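Local coordinates for protein endo-beta-1,4-glucanase (Bacillus licheniformis, PDB 2JEN) that hydrolyses beta-1,4-glucan backbones of plant cell walls, acting as a family 12 glycoside hydrolase with xyloglucanase and cellulase activity, at residues N43-Y47 with T103-G107; D72-V76 with Y89-V93; W96-Y102 with A146-P152; T153-W159 with W197-I203. The protein carries 1 engineered substitution. The contacts are given in a common frame with arbitrary orientation. Where two conformers were deposited one is given. Numbering follows the deposited sequence.

Interaction 1 of 4, residues N43-Y47 with T103-G107. With SO4 (sulfate ion), chain H; SO4 (sulfate ion), chain B.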
# COMPACT_ATOMS: atom_id res chain seq x y z
N ASN A 43 -8.59 19.10 -22.63
CA ASN A 43 -9.58 20.12 -22.30
C ASN A 43 -10.90 19.51 -21.86
O ASN A 43 -11.99 19.99 -22.18
CB ASN A 43 -9.76 21.09 -23.49
CG ASN A 43 -10.48 22.37 -23.12
OD1 ASN A 43 -11.16 22.97 -23.97
ND2 ASN A 43 -10.37 22.79 -21.86
N LYS A 44 -10.80 18.44 -21.07
CA LYS A 44 -11.93 17.71 -20.52
C LYS A 44 -12.85 17.09 -21.58
O LYS A 44 -13.96 16.71 -21.26
CB LYS A 44 -12.73 18.48 -19.48
CG LYS A 44 -11.94 18.96 -18.28
CD LYS A 44 -12.79 19.64 -17.24
CE LYS A 44 -13.67 18.72 -16.43
NZ LYS A 44 -14.49 19.40 -15.38
N LYS A 45 -12.35 16.89 -22.79
CA LYS A 45 -13.10 16.15 -23.82
C LYS A 45 -13.19 14.67 -23.47
O LYS A 45 -14.15 14.00 -23.81
CB LYS A 45 -12.41 16.29 -25.18
CG LYS A 45 -13.19 15.71 -26.35
CD LYS A 45 -12.36 15.82 -27.64
CE LYS A 45 -13.03 15.04 -28.77
NZ LYS A 45 -12.26 15.07 -30.05
N TYR A 46 -12.18 14.19 -22.76
CA TYR A 46 -12.12 12.78 -22.36
C TYR A 46 -11.82 12.68 -20.89
O TYR A 46 -11.25 13.59 -20.29
CB TYR A 46 -10.98 12.06 -23.09
CG TYR A 46 -10.92 12.26 -24.59
CD1 TYR A 46 -11.98 11.93 -25.43
CD2 TYR A 46 -9.77 12.74 -25.18
CE1 TYR A 46 -11.86 12.08 -26.82
CE2 TYR A 46 -9.66 12.90 -26.53
CZ TYR A 46 -10.70 12.56 -27.35
OH TYR A 46 -10.59 12.72 -28.72
N TYR A 47 -12.13 11.52 -20.33
CA TYR A 47 -11.51 11.14 -19.04
C TYR A 47 -11.23 9.69 -18.99
O TYR A 47 -11.97 8.87 -19.55
CB TYR A 47 -12.35 11.57 -17.82
CG TYR A 47 -13.80 11.11 -17.82
CD1 TYR A 47 -14.79 11.87 -18.42
CD2 TYR A 47 -14.19 9.94 -17.16
CE1 TYR A 47 -16.11 11.46 -18.37
CE2 TYR A 47 -15.54 9.56 -17.10
CZ TYR A 47 -16.48 10.31 -17.74
OH TYR A 47 -17.81 9.95 -17.65
N THR A 103 -19.27 14.98 -22.13
CA THR A 103 -18.02 15.74 -22.02
C THR A 103 -17.96 16.87 -23.06
O THR A 103 -18.44 16.76 -24.19
CB THR A 103 -16.77 14.85 -22.14
OG1 THR A 103 -16.79 14.14 -23.37
CG2 THR A 103 -16.64 13.84 -20.96
N ALA A 104 -17.39 17.96 -22.60
CA ALA A 104 -17.28 19.16 -23.42
C ALA A 104 -16.50 18.89 -24.68
O ALA A 104 -15.41 18.34 -24.65
CB ALA A 104 -16.58 20.25 -22.56
N GLY A 105 -17.04 19.31 -25.83
CA GLY A 105 -16.32 19.18 -27.07
C GLY A 105 -16.27 17.79 -27.65
O GLY A 105 -15.57 17.55 -28.61
N SER A 106 -16.99 16.84 -27.05
CA SER A 106 -16.92 15.48 -27.54
C SER A 106 -17.60 15.28 -28.88
O SER A 106 -17.28 14.39 -29.63
CB SER A 106 -17.54 14.53 -26.50
OG SER A 106 -18.90 14.81 -26.22
N GLY A 107 -18.59 16.12 -29.15
CA GLY A 107 -19.44 15.94 -30.30
C GLY A 107 -20.67 15.08 -30.07
O GLY A 107 -21.49 14.88 -30.97
S SO4 H . -13.17 22.99 -15.22
O1 SO4 H . -13.24 24.20 -14.40
O2 SO4 H . -13.92 21.90 -14.59
O3 SO4 H . -13.81 23.30 -16.51
O4 SO4 H . -11.85 22.50 -15.46
S SO4 B . -5.30 20.23 -22.28
O1 SO4 B . -5.46 19.56 -23.59
O2 SO4 B . -3.97 19.95 -21.73
O3 SO4 B . -5.41 21.67 -22.52
O4 SO4 B . -6.25 19.83 -21.28
O HOH W 1 -13.23 19.95 -24.70
O HOH W 2 -16.15 17.74 -19.99

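Interaction 2 of 4, residues D72-V76 with Y89-V93. With GLC (alpha-D-glucopyranose), chain C.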
# COMPACT_ATOMS: atom_id res chain seq x y z
N ASP A 72 0.60 8.70 -23.59
CA ASP A 72 1.22 7.77 -22.65
C ASP A 72 0.33 7.72 -21.41
O ASP A 72 0.52 8.45 -20.44
CB ASP A 72 2.64 8.25 -22.31
CG ASP A 72 3.41 7.25 -21.46
OD1 ASP A 72 3.18 6.01 -21.61
OD2 ASP A 72 4.31 7.70 -20.68
N MET A 73 -0.59 6.79 -21.43
CA MET A 73 -1.64 6.69 -20.41
C MET A 73 -2.13 5.27 -20.37
O MET A 73 -1.84 4.50 -21.31
CB MET A 73 -2.77 7.67 -20.69
CG MET A 73 -3.49 7.42 -21.98
SD MET A 73 -4.75 8.67 -22.34
CE MET A 73 -4.93 8.50 -24.12
N GLY A 74 -2.89 4.91 -19.34
CA GLY A 74 -3.35 3.54 -19.27
C GLY A 74 -3.84 3.19 -17.89
O GLY A 74 -4.31 4.07 -17.15
N TRP A 75 -3.78 1.92 -17.55
CA TRP A 75 -4.25 1.44 -16.26
C TRP A 75 -3.63 0.08 -15.96
O TRP A 75 -3.17 -0.60 -16.86
CB TRP A 75 -5.78 1.42 -16.15
CG TRP A 75 -6.50 0.81 -17.32
CD1 TRP A 75 -6.83 -0.51 -17.49
CD2 TRP A 75 -7.03 1.50 -18.46
NE1 TRP A 75 -7.47 -0.68 -18.68
CE2 TRP A 75 -7.65 0.54 -19.29
CE3 TRP A 75 -7.06 2.84 -18.86
CZ2 TRP A 75 -8.23 0.86 -20.50
CZ3 TRP A 75 -7.63 3.15 -20.08
CH2 TRP A 75 -8.22 2.17 -20.88
N VAL A 76 -3.61 -0.26 -14.68
CA VAL A 76 -2.98 -1.41 -14.12
C VAL A 76 -4.03 -2.06 -13.21
O VAL A 76 -4.75 -1.35 -12.52
CB VAL A 76 -1.76 -0.90 -13.33
CG1 VAL A 76 -0.89 -2.07 -12.91
CG2 VAL A 76 -0.97 0.18 -14.19
N TYR A 89 -14.37 -2.23 -15.97
CA TYR A 89 -14.11 -1.75 -17.32
C TYR A 89 -13.35 -0.43 -17.21
O TYR A 89 -13.86 0.64 -17.57
CB TYR A 89 -15.42 -1.58 -18.07
CG TYR A 89 -15.33 -1.10 -19.52
CD1 TYR A 89 -14.60 -1.80 -20.48
CD2 TYR A 89 -15.94 0.07 -19.93
CE1 TYR A 89 -14.56 -1.41 -21.81
CE2 TYR A 89 -15.90 0.49 -21.25
CZ TYR A 89 -15.15 -0.22 -22.17
OH TYR A 89 -15.16 0.20 -23.48
N PRO A 90 -12.11 -0.49 -16.71
CA PRO A 90 -11.27 0.72 -16.80
C PRO A 90 -11.22 1.13 -18.26
O PRO A 90 -11.11 0.29 -19.16
CB PRO A 90 -9.89 0.24 -16.29
CG PRO A 90 -9.92 -1.28 -16.51
CD PRO A 90 -11.37 -1.67 -16.25
N SER A 91 -11.32 2.43 -18.51
CA SER A 91 -11.65 2.90 -19.83
C SER A 91 -11.41 4.38 -19.97
O SER A 91 -11.27 5.11 -18.98
CB SER A 91 -13.12 2.59 -20.12
OG SER A 91 -13.93 2.96 -19.02
N ILE A 92 -11.33 4.82 -21.23
CA ILE A 92 -11.46 6.23 -21.59
C ILE A 92 -12.88 6.47 -22.06
O ILE A 92 -13.39 5.71 -22.88
CB ILE A 92 -10.47 6.64 -22.69
CG1 ILE A 92 -9.05 6.31 -22.28
CG2 ILE A 92 -10.66 8.12 -23.03
CD1 ILE A 92 -8.02 6.42 -23.46
N VAL A 93 -13.49 7.56 -21.59
CA VAL A 93 -14.86 7.96 -21.94
C VAL A 93 -14.78 9.22 -22.75
O VAL A 93 -14.20 10.21 -22.31
CB VAL A 93 -15.74 8.18 -20.68
CG1 VAL A 93 -17.12 8.75 -21.01
CG2 VAL A 93 -15.85 6.89 -19.89
C1 GLC C . -21.31 -4.26 -22.24
C2 GLC C . -22.47 -4.17 -21.26
C3 GLC C . -22.44 -2.82 -20.60
C4 GLC C . -21.13 -2.68 -19.83
C5 GLC C . -20.02 -2.83 -20.88
C6 GLC C . -18.61 -2.55 -20.36
O1 GLC C . -21.28 -5.46 -22.96
O2 GLC C . -23.76 -4.27 -21.83
O3 GLC C . -23.65 -2.75 -19.84
O4 GLC C . -21.02 -1.40 -19.25
O5 GLC C . -20.12 -4.12 -21.47
O6 GLC C . -18.29 -3.35 -19.24

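Interaction 3 of 4, residues W96-Y102 with A146-P152. With GLC (alpha-D-glucopyranose), chain D; BGC (beta-D-glucopyranose), chain E; BGC (beta-D-glucopyranose), chain F.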
# COMPACT_ATOMS: atom_id res chain seq x y z
N TRP A 96 -21.11 10.74 -22.76
CA TRP A 96 -21.89 10.46 -21.57
C TRP A 96 -21.45 9.15 -20.87
O TRP A 96 -21.05 8.20 -21.53
CB TRP A 96 -23.38 10.38 -21.97
CG TRP A 96 -24.35 9.86 -20.97
CD1 TRP A 96 -25.13 10.58 -20.14
CD2 TRP A 96 -24.70 8.48 -20.76
NE1 TRP A 96 -25.92 9.76 -19.39
CE2 TRP A 96 -25.68 8.45 -19.74
CE3 TRP A 96 -24.26 7.27 -21.30
CZ2 TRP A 96 -26.26 7.27 -19.29
CZ3 TRP A 96 -24.78 6.09 -20.82
CH2 TRP A 96 -25.78 6.10 -19.84
N HIS A 97 -21.58 9.07 -19.55
CA HIS A 97 -21.49 7.78 -18.87
C HIS A 97 -22.22 7.85 -17.53
O HIS A 97 -21.62 8.10 -16.49
CB HIS A 97 -20.06 7.30 -18.66
CG HIS A 97 -20.01 5.89 -18.18
ND1 HIS A 97 -19.88 4.82 -19.04
CD2 HIS A 97 -20.20 5.36 -16.94
CE1 HIS A 97 -19.96 3.70 -18.35
NE2 HIS A 97 -20.16 4.00 -17.07
N TRP A 98 -23.54 7.70 -17.57
CA TRP A 98 -24.38 7.89 -16.39
C TRP A 98 -23.98 9.19 -15.68
O TRP A 98 -23.81 9.24 -14.46
CB TRP A 98 -24.32 6.67 -15.48
CG TRP A 98 -25.18 5.53 -15.99
CD1 TRP A 98 -26.48 5.29 -15.65
CD2 TRP A 98 -24.81 4.50 -16.92
NE1 TRP A 98 -26.93 4.17 -16.30
CE2 TRP A 98 -25.94 3.68 -17.09
CE3 TRP A 98 -23.66 4.21 -17.63
CZ2 TRP A 98 -25.93 2.58 -17.93
CZ3 TRP A 98 -23.66 3.14 -18.48
CH2 TRP A 98 -24.80 2.34 -18.62
N THR A 99 -23.86 10.23 -16.47
CA THR A 99 -23.52 11.56 -16.04
C THR A 99 -24.64 12.52 -16.43
O THR A 99 -25.47 12.22 -17.27
CB THR A 99 -22.20 12.04 -16.69
OG1 THR A 99 -22.19 11.78 -18.09
CG2 THR A 99 -20.99 11.38 -16.03
N GLU A 100 -24.66 13.69 -15.81
CA GLU A 100 -25.57 14.74 -16.27
C GLU A 100 -24.94 15.40 -17.47
O GLU A 100 -24.25 16.42 -17.39
CB GLU A 100 -25.92 15.76 -15.18
CG GLU A 100 -26.85 16.93 -15.63
CD GLU A 100 -28.02 16.55 -16.58
OE1 GLU A 100 -28.87 15.72 -16.20
OE2 GLU A 100 -28.10 17.10 -17.70
N GLY A 101 -25.18 14.82 -18.63
CA GLY A 101 -24.64 15.33 -19.84
C GLY A 101 -23.41 14.61 -20.36
O GLY A 101 -23.16 13.47 -20.05
N TYR A 102 -22.70 15.32 -21.22
CA TYR A 102 -21.71 14.78 -22.13
C TYR A 102 -20.43 15.60 -21.98
O TYR A 102 -20.50 16.84 -21.85
CB TYR A 102 -22.19 14.92 -23.58
CG TYR A 102 -23.61 14.38 -23.81
CD1 TYR A 102 -24.72 15.11 -23.49
CD2 TYR A 102 -23.82 13.11 -24.37
CE1 TYR A 102 -25.99 14.63 -23.69
CE2 TYR A 102 -25.10 12.61 -24.58
CZ TYR A 102 -26.19 13.37 -24.25
OH TYR A 102 -27.50 12.93 -24.46
N ALA A 146 -29.37 12.88 -22.25
CA ALA A 146 -29.06 11.79 -21.32
C ALA A 146 -28.51 12.35 -20.02
O ALA A 146 -27.66 13.24 -20.02
CB ALA A 146 -28.12 10.79 -21.95
N SER A 147 -29.03 11.83 -18.92
CA SER A 147 -28.66 12.25 -17.59
C SER A 147 -28.17 11.07 -16.76
O SER A 147 -27.89 9.99 -17.28
CB SER A 147 -29.87 12.91 -16.94
OG SER A 147 -29.49 13.54 -15.74
N TRP A 148 -27.99 11.29 -15.47
CA TRP A 148 -27.28 10.33 -14.64
C TRP A 148 -28.06 9.03 -14.46
O TRP A 148 -27.47 8.01 -14.09
CB TRP A 148 -26.96 10.94 -13.27
CG TRP A 148 -28.15 11.29 -12.49
CD1 TRP A 148 -28.82 12.46 -12.52
CD2 TRP A 148 -28.85 10.44 -11.58
NE1 TRP A 148 -29.89 12.42 -11.67
CE2 TRP A 148 -29.94 11.18 -11.09
CE3 TRP A 148 -28.67 9.14 -11.13
CZ2 TRP A 148 -30.84 10.66 -10.16
CZ3 TRP A 148 -29.56 8.62 -10.20
CH2 TRP A 148 -30.62 9.37 -9.75
N ASP A 149 -29.36 9.06 -14.70
CA ASP A 149 -30.22 7.88 -14.57
C ASP A 149 -30.88 7.49 -15.88
O ASP A 149 -31.89 6.79 -15.89
CB ASP A 149 -31.29 8.14 -13.49
CG ASP A 149 -32.11 9.37 -13.75
OD1 ASP A 149 -31.85 10.12 -14.72
OD2 ASP A 149 -33.09 9.58 -12.95
N SER A 150 -30.34 7.93 -17.01
CA SER A 150 -30.94 7.58 -18.29
C SER A 150 -30.41 6.25 -18.79
O SER A 150 -29.29 6.18 -19.28
CB SER A 150 -30.67 8.65 -19.34
OG SER A 150 -31.13 9.95 -18.95
N ALA A 151 -31.22 5.19 -18.73
CA ALA A 151 -30.78 3.88 -19.20
C ALA A 151 -30.64 3.91 -20.71
O ALA A 151 -31.55 4.36 -21.40
CB ALA A 151 -31.79 2.76 -18.81
N PRO A 152 -29.50 3.46 -21.25
CA PRO A 152 -29.35 3.36 -22.70
C PRO A 152 -30.36 2.42 -23.32
O PRO A 152 -30.92 1.53 -22.65
CB PRO A 152 -27.94 2.80 -22.87
CG PRO A 152 -27.23 3.22 -21.65
CD PRO A 152 -28.24 3.11 -20.56
C1 GLC D . -21.45 -1.27 -17.88
C2 GLC D . -21.00 0.11 -17.46
C3 GLC D . -21.37 0.38 -16.02
C4 GLC D . -22.88 0.15 -15.87
C5 GLC D . -23.22 -1.28 -16.32
C6 GLC D . -24.75 -1.45 -16.29
O2 GLC D . -19.61 0.34 -17.67
O3 GLC D . -20.91 1.69 -15.66
O4 GLC D . -23.30 0.30 -14.55
O5 GLC D . -22.85 -1.43 -17.67
O6 GLC D . -25.14 -2.31 -15.25
C2 BGC E . -24.46 7.28 -11.42
C3 BGC E . -24.60 8.06 -10.12
C4 BGC E . -25.79 7.57 -9.30
C5 BGC E . -25.71 6.06 -9.12
C6 BGC E . -26.87 5.52 -8.28
C1 BGC E . -24.53 5.78 -11.15
O2 BGC E . -23.26 7.63 -12.10
O3 BGC E . -24.76 9.43 -10.38
O4 BGC E . -25.81 8.25 -8.05
O5 BGC E . -25.68 5.45 -10.39
O6 BGC E . -28.01 5.30 -9.09
C2 BGC F . -25.01 1.53 -13.31
C3 BGC F . -25.38 2.97 -12.94
C4 BGC F . -24.18 3.75 -12.44
C5 BGC F . -23.00 3.63 -13.40
C6 BGC F . -21.67 4.20 -12.86
C1 BGC F . -23.85 1.58 -14.26
O2 BGC F . -26.07 0.84 -13.97
O3 BGC F . -26.37 2.99 -11.92
O4 BGC F . -24.54 5.12 -12.42
O5 BGC F . -22.79 2.27 -13.68
O6 BGC F . -21.35 3.72 -11.54
O HOH W 3 -28.09 15.86 -20.86

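Interaction 4 of 4, residues T153-W159 with W197-I203. Engineered in segment 153-159: Ala155 (natural residue Glu). With GLC (alpha-D-glucopyranose), chain C; GLC (alpha-D-glucopyranose), chain G; XYS (alpha-D-xylopyranose), chain I.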
# COMPACT_ATOMS: atom_id res chain seq x y z
N THR A 153 -30.54 2.59 -24.62
CA THR A 153 -31.34 1.66 -25.40
C THR A 153 -30.51 0.58 -26.09
O THR A 153 -31.01 -0.53 -26.38
CB THR A 153 -32.17 2.41 -26.47
OG1 THR A 153 -31.29 3.17 -27.28
CG2 THR A 153 -33.18 3.33 -25.81
N ASP A 154 -29.25 0.87 -26.39
CA ASP A 154 -28.39 -0.02 -27.12
C ASP A 154 -26.94 0.24 -26.75
O ASP A 154 -26.55 1.37 -26.43
CB ASP A 154 -28.48 0.23 -28.64
CG ASP A 154 -29.89 0.16 -29.19
OD1 ASP A 154 -30.60 1.18 -29.13
OD2 ASP A 154 -30.30 -0.92 -29.68
N ALA A 155 -26.16 -0.83 -26.81
CA ALA A 155 -24.73 -0.82 -26.71
C ALA A 155 -24.14 -1.49 -27.93
O ALA A 155 -24.62 -2.56 -28.33
CB ALA A 155 -24.25 -1.54 -25.46
N ILE A 156 -23.06 -0.90 -28.48
CA ILE A 156 -22.26 -1.53 -29.50
C ILE A 156 -20.86 -1.72 -28.94
O ILE A 156 -20.29 -0.77 -28.42
CB ILE A 156 -22.23 -0.69 -30.77
CG1 ILE A 156 -23.63 -0.49 -31.32
CG2 ILE A 156 -21.27 -1.30 -31.79
CD1 ILE A 156 -23.65 0.59 -32.46
N MET A 157 -20.33 -2.92 -29.01
CA MET A 157 -18.98 -3.20 -28.58
C MET A 157 -18.13 -3.61 -29.78
O MET A 157 -18.58 -4.35 -30.66
CB MET A 157 -18.96 -4.34 -27.58
CG MET A 157 -19.85 -4.13 -26.41
SD MET A 157 -19.43 -5.24 -25.07
CE MET A 157 -18.00 -4.39 -24.35
N ILE A 158 -16.90 -3.16 -29.81
CA ILE A 158 -15.95 -3.49 -30.86
C ILE A 158 -14.69 -3.96 -30.19
O ILE A 158 -13.92 -3.14 -29.66
CB ILE A 158 -15.71 -2.32 -31.84
CG1 ILE A 158 -17.02 -1.75 -32.39
CG2 ILE A 158 -14.75 -2.77 -32.95
CD1 ILE A 158 -16.89 -0.54 -33.25
N TRP A 159 -14.47 -5.26 -30.18
CA TRP A 159 -13.37 -5.87 -29.47
C TRP A 159 -12.14 -6.00 -30.37
O TRP A 159 -12.17 -6.71 -31.39
CB TRP A 159 -13.70 -7.27 -28.93
CG TRP A 159 -14.85 -7.40 -27.98
CD1 TRP A 159 -15.98 -6.62 -27.89
CD2 TRP A 159 -15.02 -8.46 -27.05
NE1 TRP A 159 -16.81 -7.13 -26.91
CE2 TRP A 159 -16.24 -8.26 -26.40
CE3 TRP A 159 -14.24 -9.56 -26.71
CZ2 TRP A 159 -16.72 -9.13 -25.41
CZ3 TRP A 159 -14.72 -10.42 -25.71
CH2 TRP A 159 -15.95 -10.19 -25.10
N TRP A 197 -30.85 -2.94 -22.53
CA TRP A 197 -30.40 -2.53 -23.84
C TRP A 197 -30.01 -3.71 -24.71
O TRP A 197 -29.49 -4.70 -24.24
CB TRP A 197 -29.24 -1.53 -23.74
CG TRP A 197 -28.20 -1.88 -22.71
CD1 TRP A 197 -27.06 -2.63 -22.86
CD2 TRP A 197 -28.20 -1.44 -21.36
NE1 TRP A 197 -26.39 -2.70 -21.68
CE2 TRP A 197 -27.08 -1.99 -20.73
CE3 TRP A 197 -29.08 -0.68 -20.60
CZ2 TRP A 197 -26.80 -1.78 -19.37
CZ3 TRP A 197 -28.80 -0.45 -19.26
CH2 TRP A 197 -27.67 -1.01 -18.66
N ASN A 198 -30.24 -3.56 -26.01
CA ASN A 198 -29.59 -4.46 -26.95
C ASN A 198 -28.10 -4.32 -26.83
O ASN A 198 -27.60 -3.22 -26.57
CB ASN A 198 -30.03 -4.10 -28.35
CG ASN A 198 -31.54 -4.14 -28.49
OD1 ASN A 198 -32.13 -5.20 -28.25
ND2 ASN A 198 -32.16 -3.00 -28.77
N VAL A 199 -27.37 -5.42 -27.09
CA VAL A 199 -25.92 -5.36 -27.16
C VAL A 199 -25.49 -6.08 -28.44
O VAL A 199 -25.78 -7.26 -28.65
CB VAL A 199 -25.24 -5.90 -25.87
CG1 VAL A 199 -25.68 -7.32 -25.50
CG2 VAL A 199 -23.70 -5.74 -26.00
N PHE A 200 -24.77 -5.33 -29.27
CA PHE A 200 -24.24 -5.80 -30.50
C PHE A 200 -22.73 -5.78 -30.41
O PHE A 200 -22.15 -4.69 -30.21
CB PHE A 200 -24.67 -4.89 -31.66
CG PHE A 200 -26.16 -4.66 -31.74
CD1 PHE A 200 -26.97 -5.58 -32.37
CD2 PHE A 200 -26.72 -3.51 -31.24
CE1 PHE A 200 -28.33 -5.34 -32.44
CE2 PHE A 200 -28.07 -3.26 -31.35
CZ PHE A 200 -28.89 -4.19 -31.97
N SER A 201 -22.12 -6.94 -30.47
CA SER A 201 -20.65 -7.06 -30.30
C SER A 201 -20.01 -7.51 -31.58
O SER A 201 -20.46 -8.45 -32.22
CB SER A 201 -20.28 -8.05 -29.19
OG SER A 201 -20.91 -7.68 -27.96
N PHE A 202 -18.93 -6.83 -31.94
CA PHE A 202 -18.08 -7.12 -33.08
C PHE A 202 -16.71 -7.52 -32.56
O PHE A 202 -16.03 -6.70 -31.94
CB PHE A 202 -17.93 -5.86 -33.94
CG PHE A 202 -19.21 -5.38 -34.55
CD1 PHE A 202 -20.12 -4.62 -33.81
CD2 PHE A 202 -19.56 -5.72 -35.87
CE1 PHE A 202 -21.33 -4.21 -34.36
CE2 PHE A 202 -20.76 -5.27 -36.41
CZ PHE A 202 -21.65 -4.55 -35.69
N ILE A 203 -16.35 -8.79 -32.73
CA ILE A 203 -15.09 -9.32 -32.19
C ILE A 203 -14.12 -9.59 -33.31
O ILE A 203 -14.38 -10.41 -34.19
CB ILE A 203 -15.31 -10.58 -31.31
CG1 ILE A 203 -16.13 -10.20 -30.08
CG2 ILE A 203 -13.94 -11.25 -30.91
CD1 ILE A 203 -16.41 -11.32 -29.14
C1 GLC C . -21.31 -4.26 -22.24
C2 GLC C . -22.47 -4.17 -21.26
C3 GLC C . -22.44 -2.82 -20.60
C4 GLC C . -21.13 -2.68 -19.83
C5 GLC C . -20.02 -2.83 -20.88
C6 GLC C . -18.61 -2.55 -20.36
O1 GLC C . -21.28 -5.46 -22.96
O2 GLC C . -23.76 -4.27 -21.83
O3 GLC C . -23.65 -2.75 -19.84
O4 GLC C . -21.02 -1.40 -19.25
O5 GLC C . -20.12 -4.12 -21.47
O6 GLC C . -18.29 -3.35 -19.24
C1 GLC G . -20.33 -10.83 -21.10
C2 GLC G . -19.63 -10.01 -22.15
C3 GLC G . -19.44 -8.57 -21.72
C4 GLC G . -20.72 -7.96 -21.14
C5 GLC G . -21.35 -8.95 -20.14
C6 GLC G . -22.70 -8.44 -19.65
O2 GLC G . -18.36 -10.56 -22.40
O3 GLC G . -19.03 -7.82 -22.83
O4 GLC G . -20.44 -6.70 -20.56
O5 GLC G . -21.57 -10.19 -20.78
O6 GLC G . -23.09 -9.19 -18.50
C1 XYS I . -26.56 -2.67 -15.31
C2 XYS I . -26.97 -3.08 -13.94
C3 XYS I . -26.18 -4.32 -13.57
C4 XYS I . -26.42 -5.44 -14.58
C5 XYS I . -26.13 -4.91 -15.98
O2 XYS I . -26.62 -2.06 -13.02
O3 XYS I . -26.51 -4.72 -12.25
O4 XYS I . -25.54 -6.49 -14.26
O5 XYS I . -26.85 -3.69 -16.16

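Interaction 1 of 4, residues N43-Y47 with T103-G107
A loop-to-loop contact at the rim of the glycosidase's beta-sandwich joins the turn leading into strand 46-49 with a type II beta turn, Thr103 to Ser106, from the long loop that follows strand 91-95. One direct hydrogen bond links them: Thr103 OG1 donates to Lys45 O at 2.7 Å. Beside it, Lys45 CA lies 3.3 Å from Ala104 O with 144° at the hydrogen, a CA-H...O contact. Two waters bridge the segments. One donates to Asn43 O (2.8 Å) and Ala104 O (2.7 Å), and the other bridges Lys44 O (2.7 Å) to Ala104 N (2.9 Å). The turn itself is closed by Ser106 N to Thr103 O at 3.2 Å, reinforced by Ser106 OG to the same oxygen at 2.9 Å; Gly105, with phi 75°, takes the positive-phi position. The all-trans Lys45 chain runs along the turn, CE 3.6 Å from Gly105 O, and its amine bonds to Val258 O. Thr103 CG2 meets the edge of the Tyr47 ring 3.6 Å from CE1. Lys45 and Tyr46 form a classic beta bulge opposite Phe41 of strand 38-41, while on the other flank Tyr47 pairs through its backbone with Val93 of strand 91-95.

Interaction 2 of 4, residues D72-V76 with Y89-V93
This contact belongs to the hydrophobic core between the two sheets of the GH12 beta-sandwich, immediately behind the glycan-binding cleft. Strand 72-76 and strand 91-93 lie in different sheets: their axes approach to 8.6 Å at 127°, too far apart for backbone pairing, so side chains make the join. Trp75 is the main filler. Pro90 CB sits 3.4 Å from the centroid of its five-membered ring and 11° off the normal, a well-centred CH-pi contact, and Pro90 CG reaches Trp75 CD1 at 3.3 Å. Farther along the indole, Trp75 CH2 is 3.7 Å from Ser91 CA, and Ile92 CG1 lies at the ring edge, 4.1 Å from Trp75 CZ3. Met73 CE adds an apolar contact with Ile92 CD1 at 3.8 Å. The indole nitrogen is satisfied by Thr242 OG1. Tyr89 points its CA-to-CB bond away from this core and offers a ring face to C6 of a bound glucose, its CB 3.6 Å from that sugar's O6; Ser91 OG donates to Tyr89 O at 2.7 Å. Strand 72-79 runs between strands 62-67 and 247-260 in one sheet, whereas strand 91-95 is flanked by strands 46-49 and 234-244 in the other.

Interaction 3 of 4, residues W96-Y102 with A146-P152
Four direct hydrogen bonds tie the two loops together. Ser147 OG donates to Glu100 OE1 at a very short 2.3 Å, in the one Glu100 conformer given; Trp96 NE1 reaches Ser147 O (2.9 Å, 160°), Ala146 N reaches Tyr102 OH (2.9 Å, 163°), and Gly101 N meets Ala146 O less directly (3.3 Å, 135°). Ser147 O also closes the type I turn to Ser150, accepting from Ser150 N at 3.2 Å. Around this polar seam, Ala146 CB lies over the Trp96 five-membered ring, 3.7 Å from its centroid, and Pro152 wedges against both tryptophans, with CG 3.7 Å from Trp96 CH2 and CD 3.5 Å from Trp98 CZ2. The outer surface meets sugar: His97 NE2 donates to O3 of the chain D glucose at 2.8 Å, Trp98 O accepts from O2 of the chain E glucose at 2.9 Å, and one Trp98 face lies beneath the sugars of chains D and F. Such aromatic platforms are characteristic of carbohydrate-binding clefts, and here paired loops build one wall of the glycan site.

Interaction 4 of 4, residues T153-W159 with W197-I203
Trp159 presents one ring face to Ile203: CD1 of the isoleucine lies 3.8 Å from the centroid of the six-membered ring, 14° off its normal, a CH-pi contact, and CG1 is 3.7 Å from Trp159 CD2. This packing sits at one end of a parallel strand pair whose axes are 4.5 Å apart and inclined by 14°. The bonding alternates in direction, as parallel pairing requires: Ala155 N to Asn198 O (2.8 Å), Phe200 N to Ala155 O (2.9 Å), Met157 N to Phe200 O (2.8 Å), Phe202 N to Met157 O (2.8 Å) and Trp159 N to Phe202 O (2.8 Å). At the opposite end, Asn198 ND2 donates to Asp154 OD2 at 2.9 Å, while Asp154 OD1 forms a salt bridge with Lys233. Ile156, Ile158, Phe200 and Phe202 share the sheet face that packs on helix 215-225; Ile156 CG2 approaches Phe202 CE1 to 3.9 Å. The other face carries Ala155, an engineered replacement of the natural glutamate, with Met157, Val199 and the Trp197 indole. There Trp197 NE1 donates to O2 of the chain C glucose at 3.1 Å, and Met157 SD lies 2.8 Å from O1 of that sugar. A concave, aromatic-lined sheet face holding the glycan is characteristic of the GH12 beta-jelly-roll cleft.

How the interactions relate
Along the chain, interaction 2 is nested within the loop closed by interaction 1, interaction 3 crosses interaction 1, and interaction 4 comes after all three. Interactions 1 and 2, with centres 16 Å apart, meet where strands 46-49 and 91-95 pair, Tyr47 O lying 2.9 Å from Val93 N. Interaction 3 touches interaction 1 through Tyr47 and interaction 4 through Trp197, whose CH2 is 4.1 Å from Trp98 CZ2. Interactions 2 and 4 lie on opposite sides of the chain centre, their centres 20 Å apart, yet both reach the same mixed sheet and the chain C glucose. Together, interactions 2, 3 and 4 contribute residues to one glycan-binding cleft, with interaction 1 at its periphery.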